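Side-chain contact in trypsin inhibitor 3 (Spinacia oleracea, PDB 4AOR), which inhibits trypsin as a small disulfide-knotted protein, a knottin of the Mirabilis serine proteinase inhibitor family: residues C25-H28 / I33-C36. Sequence-based numbering, arbitrary orientation.
Sequences CVPH and IFVC
Val-26 and Val-35 face each other as the hydrogen-bonded pair of a twisted antiparallel beta hairpin in this knottin, whose loop carries the probable trypsin-reactive bond between Arg-32 and Ile-33. Val-26 N reaches Val-35 O at 2.8 Å, almost straight at 175°, and Val-35 N returns to Val-26 O. Nearer the loop, His-28 N donates to Ile-33 O at 3.0 Å, lying in the carbonyl plane. Proline, with no N-H to offer, suits position 27, a non-hydrogen-bonded site.

The tight side lies around Phe-34. Its CG turns anti to its own carbonyl carbon (chi1 -78°), which lays the ring beside the opposite strand: CD2 approaches Pro-27 N at 3.6 Å, and Pro-27 CA sits over one face, offset toward the rim. The compact pyrrolidine ring runs alongside, its CG 3.8 Å from Phe-34 CE2. Cys-25 and Cys-36 turn their side chains to the face directed at the knot, where disulfides join Cys-25 to Cys-11 and Cys-36 to Cys-20.

On the valine face, side chain meets side chain more loosely. The branched residues suit extended backbone, yet Val-26 CG2 stays 4.3 Å from Val-35 CG2 and rests nearer Val-35 O. The His-28 ring brings its CD2 edge to Val-35, while its ND1 accepts bonds from the N-H groups of Ile-30 and Leu-31, bracing the loop. Back on the cystine face, Cys-25 SG, anti to its backbone N (chi1 178°), rests 3.6 Å from Phe-34 CB.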
ATOM      1  N   CYS D  25      15.464 -12.324   1.754  1.00 14.66           N
ATOM      2  CA  CYS D  25      14.479 -11.255   1.692  1.00 15.20           C
ATOM      3  C   CYS D  25      13.284 -11.744   2.487  1.00 11.08           C
ATOM      4  O   CYS D  25      12.646 -12.729   2.107  1.00 15.67           O
ATOM      5  CB  CYS D  25      14.095 -11.010   0.236  1.00 10.67           C
ATOM      6  SG  CYS D  25      12.813  -9.733  -0.012  1.00 14.70           S
ATOM      7  N   VAL D  26      12.973 -11.055   3.576  1.00  9.68           N
ATOM      8  CA  VAL D  26      12.022 -11.577   4.560  1.00 13.94           C
ATOM      9  C   VAL D  26      10.930 -10.578   4.868  1.00 11.37           C
ATOM     10  O   VAL D  26      11.123  -9.382   4.691  1.00 10.54           O
ATOM     11  CB  VAL D  26      12.742 -11.908   5.862  1.00 11.76           C
ATOM     12  CG1 VAL D  26      13.723 -13.055   5.639  1.00 12.65           C
ATOM     13  CG2 VAL D  26      13.472 -10.682   6.401  1.00 13.55           C
ATOM     14  N   PRO D  27       9.769 -11.056   5.320  1.00 12.85           N
ATOM     15  CA  PRO D  27       8.750 -10.061   5.685  1.00 11.11           C
ATOM     16  C   PRO D  27       9.198  -9.255   6.884  1.00 12.37           C
ATOM     17  O   PRO D  27       9.746  -9.805   7.860  1.00 14.87           O
ATOM     18  CB  PRO D  27       7.530 -10.915   6.065  1.00 15.56           C
ATOM     19  CG  PRO D  27       7.775 -12.252   5.431  1.00 18.87           C
ATOM     20  CD  PRO D  27       9.260 -12.433   5.347  1.00 15.04           C
ATOM     21  N   HIS D  28       9.020  -7.940   6.801  1.00  8.57           N
ATOM     22  CA  HIS D  28       9.219  -7.080   7.947  1.00 10.81           C
ATOM     23  C   HIS D  28       8.184  -7.439   9.008  1.00 15.30           C
ATOM     24  O   HIS D  28       7.041  -7.807   8.677  1.00 10.51           O
ATOM     25  CB  HIS D  28       9.119  -5.607   7.542  1.00 10.72           C
ATOM     26  CG  HIS D  28       9.684  -4.665   8.555  1.00 11.59           C
ATOM     27  ND1 HIS D  28       8.951  -4.176   9.623  1.00 12.52           N
ATOM     28  CD2 HIS D  28      10.918  -4.109   8.660  1.00 13.29           C
ATOM     29  CE1 HIS D  28       9.711  -3.366  10.338  1.00 17.16           C
ATOM     30  NE2 HIS D  28      10.913  -3.315   9.782  1.00 15.48           N
ATOM     31  N   ILE D  33       6.020  -4.544   4.133  1.00  9.00           N
ATOM     32  CA  ILE D  33       6.922  -4.747   3.018  1.00  7.13           C
ATOM     33  C   ILE D  33       7.831  -5.911   3.374  1.00 10.34           C
ATOM     34  O   ILE D  33       7.878  -6.321   4.528  1.00  8.77           O
ATOM     35  CB  ILE D  33       7.868  -3.539   2.827  1.00  9.58           C
ATOM     36  CG1 ILE D  33       8.471  -3.106   4.151  1.00  8.96           C
ATOM     37  CG2 ILE D  33       7.155  -2.370   2.151  1.00 12.73           C
ATOM     38  CD1 ILE D  33       9.659  -2.204   3.957  1.00 12.11           C
ATOM     39  N   PHE D  34       8.559  -6.404   2.382  1.00  8.00           N
ATOM     40  CA  PHE D  34       9.682  -7.301   2.607  1.00  8.55           C
ATOM     41  C   PHE D  34      10.968  -6.456   2.713  1.00  9.05           C
ATOM     42  O   PHE D  34      11.067  -5.371   2.124  1.00 10.41           O
ATOM     43  CB  PHE D  34       9.825  -8.269   1.440  1.00  7.71           C
ATOM     44  CG  PHE D  34       8.843  -9.408   1.458  1.00 10.00           C
ATOM     45  CD1 PHE D  34       7.500  -9.181   1.161  1.00 11.30           C
ATOM     46  CD2 PHE D  34       9.263 -10.698   1.741  1.00 12.56           C
ATOM     47  CE1 PHE D  34       6.582 -10.241   1.166  1.00 15.78           C
ATOM     48  CE2 PHE D  34       8.340 -11.762   1.749  1.00 15.38           C
ATOM     49  CZ  PHE D  34       7.003 -11.517   1.460  1.00 14.59           C
ATOM     50  N   VAL D  35      11.925  -6.934   3.512  1.00  9.39           N
ATOM     51  CA  VAL D  35      13.228  -6.268   3.641  1.00 10.53           C
ATOM     52  C   VAL D  35      14.341  -7.288   3.599  1.00  8.28           C
ATOM     53  O   VAL D  35      14.111  -8.478   3.864  1.00  9.20           O
ATOM     54  CB  VAL D  35      13.384  -5.471   4.950  1.00  8.30           C
ATOM     55  CG1 VAL D  35      12.543  -4.195   4.913  1.00 10.79           C
ATOM     56  CG2 VAL D  35      13.056  -6.359   6.180  1.00 10.87           C
ATOM     57  N   CYS D  36      15.543  -6.820   3.279  1.00  8.96           N
ATOM     58  CA  CYS D  36      16.707  -7.701   3.300  1.00 10.60           C
ATOM     59  C   CYS D  36      17.130  -7.948   4.731  1.00 11.57           C
ATOM     60  O   CYS D  36      17.292  -7.020   5.523  1.00 13.66           O
ATOM     61  CB  CYS D  36      17.875  -7.075   2.510  1.00 10.09           C
ATOM     62  SG  CYS D  36      17.556  -6.950   0.737  1.00 11.89           S
TER